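Local coordinates for hypothetical protein (Staphylococcus aureus subsp. aureus, PDB 1QYI) that is of unknown function but carries a haloacid dehalogenase-like hydrolase domain and may therefore act as a hydrolase, perhaps a phosphatase, at residues V222-L227 and F232-A237; G37-I42 and A123-L128; A103-D108 and T165-K170; G340-L345 and D349-L354; N274-A279 and S304-Q309. All coordinates share one frame; numbering follows the deposited sequence.

Contact 1 of 5, residues V222-L227 and F232-A237; sequences VLLNDL and FELGIA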
# COMPACT_ATOMS: atom_id res chain seq x y z
N VAL A 222 -19.97 -17.76 -2.08
CA VAL A 222 -21.32 -18.22 -1.74
C VAL A 222 -22.07 -17.09 -1.03
O VAL A 222 -23.27 -16.92 -1.20
CB VAL A 222 -21.30 -19.45 -0.81
CG1 VAL A 222 -22.72 -19.83 -0.42
CG2 VAL A 222 -20.61 -20.62 -1.49
N LEU A 223 -21.34 -16.34 -0.22
CA LEU A 223 -21.90 -15.22 0.52
C LEU A 223 -22.32 -14.12 -0.44
O LEU A 223 -23.42 -13.57 -0.33
CB LEU A 223 -20.88 -14.67 1.52
CG LEU A 223 -21.05 -13.23 2.05
CD1 LEU A 223 -22.34 -13.11 2.86
CD2 LEU A 223 -19.83 -12.87 2.90
N LEU A 224 -21.46 -13.80 -1.39
CA LEU A 224 -21.76 -12.76 -2.38
C LEU A 224 -22.93 -13.19 -3.25
O LEU A 224 -23.81 -12.38 -3.56
CB LEU A 224 -20.54 -12.49 -3.26
CG LEU A 224 -19.32 -11.92 -2.52
CD1 LEU A 224 -18.17 -11.74 -3.49
CD2 LEU A 224 -19.70 -10.60 -1.87
N ASN A 225 -22.93 -14.46 -3.64
CA ASN A 225 -23.98 -15.03 -4.47
C ASN A 225 -25.34 -14.93 -3.77
O ASN A 225 -26.31 -14.49 -4.37
CB ASN A 225 -23.65 -16.49 -4.78
CG ASN A 225 -24.51 -17.07 -5.89
OD1 ASN A 225 -24.63 -16.49 -6.97
ND2 ASN A 225 -25.11 -18.22 -5.62
N ASP A 226 -25.41 -15.33 -2.51
CA ASP A 226 -26.67 -15.26 -1.77
C ASP A 226 -27.05 -13.80 -1.57
O ASP A 226 -28.23 -13.46 -1.61
CB ASP A 226 -26.57 -15.95 -0.41
CG ASP A 226 -26.13 -17.39 -0.51
OD1 ASP A 226 -26.42 -18.05 -1.54
OD2 ASP A 226 -25.51 -17.88 0.46
N LEU A 227 -26.06 -12.94 -1.35
CA LEU A 227 -26.31 -11.52 -1.15
C LEU A 227 -27.09 -10.99 -2.35
O LEU A 227 -28.04 -10.22 -2.20
CB LEU A 227 -24.99 -10.76 -1.02
CG LEU A 227 -24.58 -10.18 0.34
CD1 LEU A 227 -24.99 -11.08 1.48
CD2 LEU A 227 -23.07 -9.96 0.32
N PHE A 232 -29.75 -7.92 -3.37
CA PHE A 232 -28.73 -6.92 -3.09
C PHE A 232 -27.82 -6.60 -4.26
O PHE A 232 -27.39 -7.50 -4.98
CB PHE A 232 -27.87 -7.34 -1.89
CG PHE A 232 -28.45 -6.92 -0.57
CD1 PHE A 232 -28.61 -5.57 -0.27
CD2 PHE A 232 -28.87 -7.88 0.35
CE1 PHE A 232 -29.17 -5.18 0.93
CE2 PHE A 232 -29.44 -7.50 1.56
CZ PHE A 232 -29.60 -6.14 1.85
N GLU A 233 -27.54 -5.32 -4.44
CA GLU A 233 -26.65 -4.86 -5.49
C GLU A 233 -25.30 -4.63 -4.80
O GLU A 233 -25.24 -3.96 -3.77
CB GLU A 233 -27.16 -3.55 -6.09
CG GLU A 233 -26.87 -3.38 -7.57
CD GLU A 233 -27.64 -4.36 -8.43
OE1 GLU A 233 -28.90 -4.33 -8.39
OE2 GLU A 233 -26.99 -5.17 -9.15
N LEU A 234 -24.23 -5.18 -5.35
CA LEU A 234 -22.90 -5.03 -4.75
C LEU A 234 -22.07 -3.88 -5.32
O LEU A 234 -22.25 -3.48 -6.47
CB LEU A 234 -22.13 -6.35 -4.88
CG LEU A 234 -22.89 -7.62 -4.46
CD1 LEU A 234 -21.94 -8.80 -4.47
CD2 LEU A 234 -23.48 -7.44 -3.07
N GLY A 235 -21.16 -3.35 -4.50
CA GLY A 235 -20.31 -2.25 -4.92
C GLY A 235 -18.95 -2.23 -4.23
O GLY A 235 -18.80 -2.78 -3.13
N ILE A 236 -17.95 -1.61 -4.86
CA ILE A 236 -16.60 -1.52 -4.30
C ILE A 236 -15.99 -0.10 -4.26
O ILE A 236 -16.00 0.60 -5.27
CB ILE A 236 -15.59 -2.42 -5.07
CG1 ILE A 236 -15.95 -3.89 -4.91
CG2 ILE A 236 -14.18 -2.24 -4.51
CD1 ILE A 236 -15.84 -4.38 -3.48
N ALA A 237 -15.47 0.29 -3.10
CA ALA A 237 -14.80 1.58 -2.90
C ALA A 237 -13.49 1.28 -2.15
O ALA A 237 -13.52 0.89 -0.98
CB ALA A 237 -15.67 2.54 -2.08
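Leu227 of helix 217-229 and Phe232 lie at the two ends of a short reversal, their CA atoms 5.5 Å apart, and beyond it the backbones diverge until Leu224 and Leu234 are 8.2 Å apart at CA. This is a helix-to-strand connection of a Rossmann-like fold: the helix runs over the parallel sheet, turns back and delivers strand 233-237, which pairs with strand 3-6 on one edge and strand 263-264 on the other. Leu234 carries the packing, sending its two methyls to successive turns of the helix. CD1 approaches Leu224 CD2 at 3.9 Å and also lies against Leu224 CB, whereas CD2 rests 4.2 Å from Leu227 CB. With CG of Leu224 beside its backbone N (chi1 -64°), its methyl can reach back to the strand even though its CB points neither at the strand nor away from it. Leu227 also touches Phe6 and Leu234 touches Ile4, tying the pair into the neighbouring strand. At the turn, Phe232 N donates to Leu227 O at 3.1 Å; the donor sits in the carbonyl plane, but the N-H...O angle is a bent 138°. The same oxygen lies at the edge of the Phe232 ring, 3.6 Å from CD2.

Contact 2 of 5, residues G37-I42 and A123-L128; sequences GLHSHI and ADCFNL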
# COMPACT_ATOMS: atom_id res chain seq x y z
N GLY A 37 24.88 -5.57 -5.22
CA GLY A 37 25.50 -6.88 -5.28
C GLY A 37 26.46 -7.07 -4.13
O GLY A 37 27.61 -7.46 -4.34
N LEU A 38 25.99 -6.79 -2.92
CA LEU A 38 26.79 -6.92 -1.71
C LEU A 38 27.27 -8.34 -1.48
O LEU A 38 28.47 -8.59 -1.37
CB LEU A 38 25.97 -6.44 -0.51
CG LEU A 38 26.52 -5.39 0.47
CD1 LEU A 38 26.92 -4.12 -0.27
CD2 LEU A 38 25.44 -5.09 1.50
N HIS A 39 26.34 -9.28 -1.40
CA HIS A 39 26.67 -10.69 -1.18
C HIS A 39 25.81 -11.61 -2.05
O HIS A 39 25.02 -11.13 -2.87
CB HIS A 39 26.50 -11.03 0.31
CG HIS A 39 27.32 -10.16 1.22
ND1 HIS A 39 28.66 -9.94 1.03
CD2 HIS A 39 26.97 -9.47 2.33
CE1 HIS A 39 29.11 -9.14 1.97
NE2 HIS A 39 28.11 -8.84 2.78
N SER A 40 25.97 -12.93 -1.89
CA SER A 40 25.20 -13.89 -2.67
C SER A 40 23.76 -13.85 -2.20
O SER A 40 23.44 -13.27 -1.16
CB SER A 40 25.76 -15.32 -2.53
OG SER A 40 25.44 -15.91 -1.27
N HIS A 41 22.88 -14.46 -2.98
CA HIS A 41 21.48 -14.43 -2.62
C HIS A 41 20.73 -15.47 -3.43
O HIS A 41 21.19 -15.93 -4.48
CB HIS A 41 20.93 -13.04 -2.91
CG HIS A 41 20.99 -12.66 -4.35
ND1 HIS A 41 20.03 -13.06 -5.26
CD2 HIS A 41 21.93 -11.99 -5.05
CE1 HIS A 41 20.39 -12.64 -6.46
NE2 HIS A 41 21.53 -11.99 -6.37
N ILE A 42 19.57 -15.86 -2.93
CA ILE A 42 18.76 -16.86 -3.60
C ILE A 42 18.24 -16.32 -4.93
O ILE A 42 18.14 -15.11 -5.12
CB ILE A 42 17.60 -17.31 -2.69
CG1 ILE A 42 16.90 -18.52 -3.30
CG2 ILE A 42 16.64 -16.15 -2.45
CD1 ILE A 42 15.94 -19.18 -2.38
N ALA A 123 37.14 -2.35 1.13
CA ALA A 123 38.38 -2.92 1.66
C ALA A 123 38.13 -4.26 2.34
O ALA A 123 38.71 -5.28 1.98
CB ALA A 123 39.01 -1.95 2.65
N ASP A 124 37.26 -4.24 3.34
CA ASP A 124 36.94 -5.44 4.08
C ASP A 124 35.55 -5.91 3.70
O ASP A 124 34.84 -5.24 2.96
CB ASP A 124 36.97 -5.17 5.59
CG ASP A 124 38.08 -4.21 5.99
OD1 ASP A 124 39.24 -4.43 5.58
OD2 ASP A 124 37.78 -3.24 6.71
N CYS A 125 35.17 -7.08 4.20
CA CYS A 125 33.85 -7.58 3.91
C CYS A 125 32.89 -6.68 4.68
O CYS A 125 33.08 -6.43 5.87
CB CYS A 125 33.72 -9.02 4.41
SG CYS A 125 32.10 -9.75 4.13
N PHE A 126 31.86 -6.16 4.00
CA PHE A 126 30.89 -5.29 4.67
C PHE A 126 29.83 -6.14 5.39
O PHE A 126 29.36 -7.14 4.85
CB PHE A 126 30.21 -4.37 3.64
CG PHE A 126 29.09 -3.55 4.21
CD1 PHE A 126 29.36 -2.50 5.10
CD2 PHE A 126 27.77 -3.89 3.96
CE1 PHE A 126 28.32 -1.81 5.73
CE2 PHE A 126 26.72 -3.21 4.58
CZ PHE A 126 27.00 -2.17 5.47
N ASN A 127 29.45 -5.75 6.61
CA ASN A 127 28.41 -6.50 7.35
C ASN A 127 27.13 -5.65 7.39
O ASN A 127 27.14 -4.51 7.83
CB ASN A 127 28.88 -6.85 8.77
CG ASN A 127 30.16 -7.70 8.78
OD1 ASN A 127 30.33 -8.62 7.97
ND2 ASN A 127 31.07 -7.39 9.70
N LEU A 128 26.03 -6.23 6.94
CA LEU A 128 24.74 -5.54 6.85
C LEU A 128 24.26 -4.66 8.00
O LEU A 128 23.94 -3.48 7.79
CB LEU A 128 23.66 -6.55 6.50
CG LEU A 128 22.34 -5.95 6.02
CD1 LEU A 128 22.56 -4.84 4.98
CD2 LEU A 128 21.53 -7.08 5.43
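His39 and Phe126 meet through different settings of the first torsion: CG of His39 stands beside its backbone N (chi1 -57°), whereas CG of Phe126 is anti to its own N (chi1 173°). The first setting carries the imidazole across to the facing backbone; the second lays the phenyl ring toward Leu38. Neither segment has regular secondary structure, so two loops of the helical part of the protein are joined here: residues 37-42 come after helix 16-31, and residues 123-128 come before helix 134-137. His39 NE2 donates to Phe126 O at 3.0 Å, with an N-H...O angle of 147°. The oxygen lies in the plane of the imidazole, while the donor is slightly tilted from the carbonyl plane. Cys125 SG comes obliquely to the same ring, 3.7 Å from His39 CE1. Next to this polar link, Leu38 puts CD2 at the edge of the phenyl ring, 3.6 Å from Phe126 CD2 and 3.8 Å from Phe126 CE2. Leu38 and Phe126 both also rest on Ile92 of helix 77-93, and Met31 of helix 16-31 touches Leu38 and His39. The contact thus grades from a buried apolar pair to a more exposed sulfur and imidazole. As donor, NE2 probably carries a proton here, and one directional bond to a backbone carbonyl holds the imidazole at a set rotation between the loops.

Contact 3 of 5, residues A103-D108 and T165-K170; sequences AFMYQD and TLFSLK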
# COMPACT_ATOMS: atom_id res chain seq x y z
N ALA A 103 32.12 10.45 -5.92
CA ALA A 103 31.94 9.86 -7.24
C ALA A 103 30.51 9.38 -7.40
O ALA A 103 29.78 9.81 -8.29
CB ALA A 103 32.91 8.71 -7.43
N PHE A 104 30.11 8.47 -6.52
CA PHE A 104 28.77 7.91 -6.54
C PHE A 104 27.73 9.00 -6.31
O PHE A 104 26.63 8.96 -6.87
CB PHE A 104 28.65 6.83 -5.46
CG PHE A 104 27.25 6.37 -5.22
CD1 PHE A 104 26.65 5.42 -6.05
CD2 PHE A 104 26.51 6.90 -4.16
CE1 PHE A 104 25.34 5.01 -5.84
CE2 PHE A 104 25.20 6.51 -3.94
CZ PHE A 104 24.61 5.56 -4.78
N MSE A 105 28.07 9.99 -5.49
CA MSE A 105 27.14 11.07 -5.17
C MSE A 105 27.03 12.18 -6.21
O MSE A 105 26.04 12.90 -6.24
CB MSE A 105 27.51 11.71 -3.83
CG MSE A 105 27.53 10.75 -2.64
SE MSE A 105 25.77 10.40 -1.87
CE MSE A 105 25.49 12.11 -1.00
N TYR A 106 28.03 12.31 -7.08
CA TYR A 106 27.99 13.40 -8.06
C TYR A 106 28.28 13.04 -9.52
O TYR A 106 28.31 13.92 -10.38
CB TYR A 106 28.95 14.50 -7.59
CG TYR A 106 28.65 15.01 -6.20
CD1 TYR A 106 27.52 15.79 -5.95
CD2 TYR A 106 29.46 14.67 -5.11
CE1 TYR A 106 27.20 16.22 -4.66
CE2 TYR A 106 29.15 15.10 -3.82
CZ TYR A 106 28.01 15.87 -3.60
OH TYR A 106 27.68 16.28 -2.33
N GLN A 107 28.50 11.76 -9.80
CA GLN A 107 28.79 11.32 -11.17
C GLN A 107 27.54 11.52 -12.03
O GLN A 107 26.40 11.34 -11.57
CB GLN A 107 29.21 9.84 -11.17
CG GLN A 107 30.27 9.42 -12.20
CD GLN A 107 31.69 9.87 -11.83
OE1 GLN A 107 32.68 9.37 -12.39
NE2 GLN A 107 31.79 10.82 -10.90
N ASP A 108 27.76 11.92 -13.28
CA ASP A 108 26.68 12.17 -14.23
C ASP A 108 25.89 10.92 -14.59
O ASP A 108 24.77 11.01 -15.08
CB ASP A 108 27.25 12.80 -15.52
CG ASP A 108 27.66 14.25 -15.34
OD1 ASP A 108 28.41 14.56 -14.39
OD2 ASP A 108 27.23 15.09 -16.16
N THR A 165 21.19 15.54 -1.90
CA THR A 165 19.91 15.69 -2.60
C THR A 165 19.57 14.42 -3.36
O THR A 165 18.50 14.31 -3.94
CB THR A 165 19.93 16.86 -3.62
OG1 THR A 165 21.05 16.74 -4.51
CG2 THR A 165 19.99 18.20 -2.89
N LEU A 166 20.50 13.47 -3.36
CA LEU A 166 20.31 12.20 -4.04
C LEU A 166 19.27 11.40 -3.26
O LEU A 166 18.57 10.56 -3.83
CB LEU A 166 21.63 11.43 -4.05
CG LEU A 166 21.72 10.23 -4.99
CD1 LEU A 166 21.88 10.74 -6.43
CD2 LEU A 166 22.90 9.36 -4.61
N PHE A 167 19.18 11.68 -1.96
CA PHE A 167 18.24 11.01 -1.07
C PHE A 167 16.90 11.75 -0.96
O PHE A 167 16.06 11.41 -0.13
CB PHE A 167 18.84 10.89 0.34
CG PHE A 167 20.10 10.07 0.39
CD1 PHE A 167 20.10 8.74 -0.02
CD2 PHE A 167 21.29 10.64 0.84
CE1 PHE A 167 21.27 7.99 0.00
CE2 PHE A 167 22.47 9.90 0.86
CZ PHE A 167 22.46 8.57 0.44
N SER A 168 16.73 12.77 -1.79
CA SER A 168 15.50 13.56 -1.79
C SER A 168 14.29 12.73 -2.19
O SER A 168 14.40 11.76 -2.94
CB SER A 168 15.63 14.74 -2.75
OG SER A 168 15.67 14.30 -4.11
N LEU A 169 13.13 13.14 -1.69
CA LEU A 169 11.88 12.48 -1.99
C LEU A 169 11.62 12.58 -3.50
O LEU A 169 11.95 13.58 -4.13
CB LEU A 169 10.76 13.17 -1.22
CG LEU A 169 9.35 12.73 -1.58
CD1 LEU A 169 9.24 11.22 -1.43
CD2 LEU A 169 8.35 13.44 -0.68
N LYS A 170 11.05 11.53 -4.08
CA LYS A 170 10.77 11.52 -5.51
C LYS A 170 12.05 11.77 -6.33
O LYS A 170 11.99 12.16 -7.49
CB LYS A 170 9.71 12.58 -5.85
CG LYS A 170 8.28 12.22 -5.45
CD LYS A 170 7.64 11.33 -6.51
CE LYS A 170 6.19 10.99 -6.17
NZ LYS A 170 5.37 12.21 -5.88
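Leu166 CD2 is the methyl on which two residues of helix 98-106 converge: Phe104 CE2 lies 3.7 Å from it and the selenium of Met105, a selenomethionine here, 4.1 Å. The phenyl ring of Phe104 comes at the methyl obliquely, and the two side chains are crossed at about a right angle. Met105 reaches further. Its chain bends at both chi2 (-81°) and chi3 (-73°), which curls the terminal methyl around toward Phe167, the residue after Leu166, and sets CE 4.2 Å from Phe167 CE2. The SE atom stands 5.2 Å from the centroid of the Phe167 ring, well off its normal, in an oblique Met-aromatic contact. In the next shell, Leu115 of helix 111-115 and Ile118 pack on Phe104, Val111 touches Leu166, and Leu159 lies against Met105. Phe167 is received by Ser86, Leu89 and Ile90 of helix 77-93 and by Ala155 of helix 144-158. The loop bearing Leu166 and Phe167 is tightened by two bonds to Thr165 O, from N and OG of Ser168, the latter at 2.8 Å. With no hydrogen bond spanning the two segments, the end of helix 98-106 is joined to this loop by apolar, dispersion contacts and a Met-aromatic contact, made here by selenium in place of sulfur.

Contact 4 of 5, residues G340-L345 and D349-L354; sequences GTLTGL and DAAGEL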
# COMPACT_ATOMS: atom_id res chain seq x y z
N GLY A 340 -18.71 -2.50 10.60
CA GLY A 340 -17.27 -2.67 10.67
C GLY A 340 -16.76 -4.09 10.84
O GLY A 340 -17.36 -4.90 11.54
N THR A 341 -15.64 -4.38 10.18
CA THR A 341 -15.03 -5.71 10.27
C THR A 341 -13.78 -5.66 11.11
O THR A 341 -13.12 -4.63 11.17
CB THR A 341 -14.65 -6.24 8.89
OG1 THR A 341 -15.65 -5.88 7.94
CG2 THR A 341 -14.56 -7.76 8.93
N LEU A 342 -13.45 -6.76 11.78
CA LEU A 342 -12.26 -6.77 12.62
C LEU A 342 -11.09 -7.45 11.94
O LEU A 342 -10.22 -8.02 12.59
CB LEU A 342 -12.57 -7.44 13.96
CG LEU A 342 -13.57 -6.67 14.82
CD1 LEU A 342 -13.76 -7.38 16.15
CD2 LEU A 342 -13.07 -5.24 15.04
N THR A 343 -11.06 -7.35 10.62
CA THR A 343 -9.99 -7.95 9.83
C THR A 343 -8.95 -6.94 9.29
O THR A 343 -8.29 -7.19 8.28
CB THR A 343 -10.59 -8.78 8.68
OG1 THR A 343 -11.76 -8.13 8.16
CG2 THR A 343 -10.98 -10.16 9.18
N GLY A 344 -8.81 -5.81 9.99
CA GLY A 344 -7.84 -4.80 9.60
C GLY A 344 -6.46 -5.12 10.16
O GLY A 344 -6.31 -6.06 10.94
N LEU A 345 -5.45 -4.34 9.77
CA LEU A 345 -4.09 -4.58 10.25
C LEU A 345 -3.99 -4.58 11.78
O LEU A 345 -3.10 -5.21 12.35
CB LEU A 345 -3.13 -3.55 9.67
CG LEU A 345 -2.68 -3.74 8.21
CD1 LEU A 345 -2.08 -5.14 8.07
CD2 LEU A 345 -3.86 -3.58 7.26
N ASP A 349 -8.35 -5.29 17.88
CA ASP A 349 -8.04 -4.18 18.76
C ASP A 349 -8.68 -2.88 18.25
O ASP A 349 -8.67 -1.87 18.95
CB ASP A 349 -6.52 -3.98 18.87
CG ASP A 349 -5.79 -5.23 19.34
OD1 ASP A 349 -6.14 -5.75 20.43
OD2 ASP A 349 -4.86 -5.68 18.63
N ALA A 350 -9.23 -2.93 17.04
CA ALA A 350 -9.87 -1.76 16.44
C ALA A 350 -11.34 -1.67 16.81
O ALA A 350 -12.05 -0.79 16.31
CB ALA A 350 -9.71 -1.81 14.93
N ALA A 351 -11.80 -2.57 17.67
CA ALA A 351 -13.20 -2.60 18.08
C ALA A 351 -13.58 -1.41 18.95
O ALA A 351 -14.68 -0.87 18.82
CB ALA A 351 -13.50 -3.90 18.82
N GLY A 352 -12.67 -1.00 19.83
CA GLY A 352 -12.92 0.13 20.72
C GLY A 352 -13.19 1.43 19.99
O GLY A 352 -14.14 2.13 20.32
N GLU A 353 -12.37 1.76 19.00
CA GLU A 353 -12.57 2.98 18.23
C GLU A 353 -13.87 2.91 17.43
O GLU A 353 -14.56 3.92 17.25
CB GLU A 353 -11.39 3.22 17.27
CG GLU A 353 -11.34 2.21 16.13
CD GLU A 353 -10.35 2.54 15.03
OE1 GLU A 353 -9.13 2.61 15.30
OE2 GLU A 353 -10.80 2.73 13.88
N LEU A 354 -14.22 1.72 16.94
CA LEU A 354 -15.45 1.57 16.15
C LEU A 354 -16.69 1.82 17.00
O LEU A 354 -17.62 2.49 16.56
CB LEU A 354 -15.54 0.18 15.51
CG LEU A 354 -14.53 -0.12 14.40
CD1 LEU A 354 -14.72 -1.53 13.88
CD2 LEU A 354 -14.69 0.90 13.29
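Leu342 lays its CD2 methyl over the first turn of helix 351-356, 4.0 Å from Ala351 N and equally 4.0 Å from Ala351 CB, so a single methyl touches the backbone and the side chain of one residue. The same CD2 is 4.2 Å from Leu354 CD1, one turn further along. CG of Leu342 sits beside its backbone N (chi1 -66°), and this swings the branched end toward the helix although its CB is set to one side of the helix rather than facing it. Leu354 in turn extends CD1 to the end of strand 337-341, where it meets Gly340 CA at 4.3 Å; with no side chain on that glycine, the leucine methyl can lie directly against the strand backbone. No hydrogen bond crosses between 340-345 and 349-354. Around this apolar patch, Leu328 of helix 325-334 touches Leu354, and Val362 of strand 361-363 packs on Leu342. Gly340 forms backbone hydrogen bonds with Tyr361 and Ile363 of that strand. Just beyond the strand, Thr343 OG1 hydrogen-bonds to Gly10 O, linking this loop to the one after strand 3-6. Strand 337-341, helix 351-356 and strand 361-363 form a beta-alpha-beta crossover at the edge of the parallel sheet, as expected of the Rossmann-like core of haloacid dehalogenase-like proteins.

Contact 5 of 5, residues N274-A279 and S304-Q309; sequences NMYPQA and SYINKQ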
# COMPACT_ATOMS: atom_id res chain seq x y z
N ASN A 274 -8.30 15.95 -10.81
CA ASN A 274 -7.72 16.67 -11.93
C ASN A 274 -8.76 17.51 -12.66
O ASN A 274 -8.44 18.55 -13.22
CB ASN A 274 -7.04 15.68 -12.88
CG ASN A 274 -5.72 15.16 -12.32
OD1 ASN A 274 -4.87 15.94 -11.90
ND2 ASN A 274 -5.54 13.84 -12.32
N MSE A 275 -10.02 17.06 -12.66
CA MSE A 275 -11.10 17.79 -13.30
C MSE A 275 -11.56 18.94 -12.41
O MSE A 275 -11.95 19.99 -12.90
CB MSE A 275 -12.29 16.88 -13.54
CG MSE A 275 -12.05 15.79 -14.54
SE MSE A 275 -13.58 14.61 -14.64
CE MSE A 275 -12.84 13.08 -13.78
N TYR A 276 -11.51 18.71 -11.11
CA TYR A 276 -11.92 19.70 -10.12
C TYR A 276 -10.84 19.81 -9.05
O TYR A 276 -11.02 19.38 -7.92
CB TYR A 276 -13.24 19.28 -9.46
CG TYR A 276 -14.31 18.90 -10.46
CD1 TYR A 276 -15.04 19.88 -11.14
CD2 TYR A 276 -14.57 17.57 -10.76
CE1 TYR A 276 -15.99 19.52 -12.11
CE2 TYR A 276 -15.50 17.20 -11.71
CZ TYR A 276 -16.21 18.18 -12.38
OH TYR A 276 -17.12 17.81 -13.34
N PRO A 277 -9.68 20.39 -9.41
CA PRO A 277 -8.58 20.55 -8.46
C PRO A 277 -8.93 21.27 -7.16
O PRO A 277 -8.57 20.81 -6.08
CB PRO A 277 -7.52 21.28 -9.28
CG PRO A 277 -8.32 22.02 -10.31
CD PRO A 277 -9.34 20.99 -10.71
N GLN A 278 -9.63 22.40 -7.26
CA GLN A 278 -10.00 23.14 -6.07
C GLN A 278 -11.09 22.44 -5.27
O GLN A 278 -11.74 23.06 -4.43
CB GLN A 278 -10.46 24.55 -6.43
CG GLN A 278 -9.33 25.48 -6.84
CD GLN A 278 -8.18 25.44 -5.84
OE1 GLN A 278 -8.40 25.52 -4.62
NE2 GLN A 278 -6.96 25.33 -6.34
N ALA A 279 -11.30 21.16 -5.56
CA ALA A 279 -12.30 20.36 -4.85
C ALA A 279 -11.59 19.63 -3.73
O ALA A 279 -12.02 18.56 -3.30
CB ALA A 279 -12.95 19.38 -5.81
N SER A 304 -21.33 15.92 -9.13
CA SER A 304 -22.48 15.75 -8.25
C SER A 304 -22.09 14.90 -7.05
O SER A 304 -22.65 15.06 -5.96
CB SER A 304 -23.64 15.09 -9.00
OG SER A 304 -23.30 13.80 -9.48
N TYR A 305 -21.14 14.00 -7.24
CA TYR A 305 -20.68 13.14 -6.17
C TYR A 305 -19.88 13.93 -5.14
O TYR A 305 -19.70 13.50 -4.00
CB TYR A 305 -19.83 11.99 -6.72
CG TYR A 305 -20.54 11.08 -7.71
CD1 TYR A 305 -21.92 11.09 -7.86
CD2 TYR A 305 -19.81 10.17 -8.48
CE1 TYR A 305 -22.56 10.23 -8.76
CE2 TYR A 305 -20.44 9.31 -9.37
CZ TYR A 305 -21.81 9.34 -9.51
OH TYR A 305 -22.43 8.50 -10.41
N ILE A 306 -19.42 15.11 -5.56
CA ILE A 306 -18.62 16.00 -4.73
C ILE A 306 -19.46 17.02 -3.96
O ILE A 306 -19.19 17.30 -2.79
CB ILE A 306 -17.60 16.75 -5.61
CG1 ILE A 306 -16.64 15.72 -6.21
CG2 ILE A 306 -16.86 17.81 -4.81
CD1 ILE A 306 -15.67 16.32 -7.19
N ASN A 307 -20.48 17.54 -4.63
CA ASN A 307 -21.38 18.56 -4.06
C ASN A 307 -22.55 18.02 -3.25
O ASN A 307 -23.05 18.71 -2.37
CB ASN A 307 -21.92 19.45 -5.18
CG ASN A 307 -20.82 20.05 -6.02
OD1 ASN A 307 -21.08 20.52 -7.13
ND2 ASN A 307 -19.60 20.06 -5.50
N LYS A 308 -23.00 16.80 -3.57
CA LYS A 308 -24.12 16.17 -2.87
C LYS A 308 -23.66 14.95 -2.10
O LYS A 308 -23.60 13.84 -2.65
CB LYS A 308 -25.22 15.74 -3.85
CG LYS A 308 -25.99 16.87 -4.50
CD LYS A 308 -27.26 16.32 -5.18
CE LYS A 308 -27.98 17.40 -5.99
NZ LYS A 308 -27.16 17.87 -7.17
N GLN A 309 -23.35 15.15 -0.82
CA GLN A 309 -22.88 14.06 0.03
C GLN A 309 -23.63 13.93 1.36
O GLN A 309 -23.77 12.83 1.88
CB GLN A 309 -21.38 14.24 0.31
CG GLN A 309 -20.53 14.25 -0.94
CD GLN A 309 -19.08 14.56 -0.67
OE1 GLN A 309 -18.21 14.17 -1.44
NE2 GLN A 309 -18.81 15.27 0.42
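Tyr276 and Ile306 bring together the C-terminal ends of two helices, 266-275 and 302-307, at the periphery of the domain that holds the parallel sheet. Tyr276 is the first residue to leave helical geometry after 266-275, and its side chain, with CG beside the backbone N (chi1 -50°), is directed at the other helix. Ile306 answers from the last turn of 302-307: its CG1 branch runs out in extended form (chi2 175°) and ends with CD1 3.9 Å from Tyr276 CD2. The methyl comes at the ring obliquely. Alongside, Ala279 offers its CB, which lies 4.3 Å from Ile306 CD1, although the place of Ala279 is less certain because the turn is crowded in the model. Residues 276 to 279 form a type I beta turn, and its first and fourth residues both face Ile306. The contact thus joins the ends of two helices of the alpha/beta region, which follow strand 263-264 and precede strand 318-322 along the chain. Arg280 and Leu282 also touch Ile306, while Glu303 touches Tyr276 from within helix 302-307. Met275, a selenomethionine, packs on Arg299 and Tyr302. Lys308 N closes the last turn of helix 302-307 on Ser304 O at 3.0 Å.

How the contacts relate
The five contacts divide between two regions of the chain. Contacts 2 and 3 lie in the helical region, their centres about 22 Å apart; their segments alternate along the chain, and helix 77-93 packs against both. Contacts 1, 4 and 5 belong to the alpha/beta region. Contacts 1 and 4 reach the same parallel sheet, with centres about 21 Å apart, at strands 233-237 and 337-341; strands 3-6 and 318-322 lie between them. Contact 5 follows contact 1 and precedes contact 4 in sequence, about 28 Å from the former between centres. Contacts 1 and 2 are about 51 Å apart, centre to centre, on opposite sides of the chain's centre. The layout is consistent with a hydrolase-like core carrying a large helical insertion after its first strand.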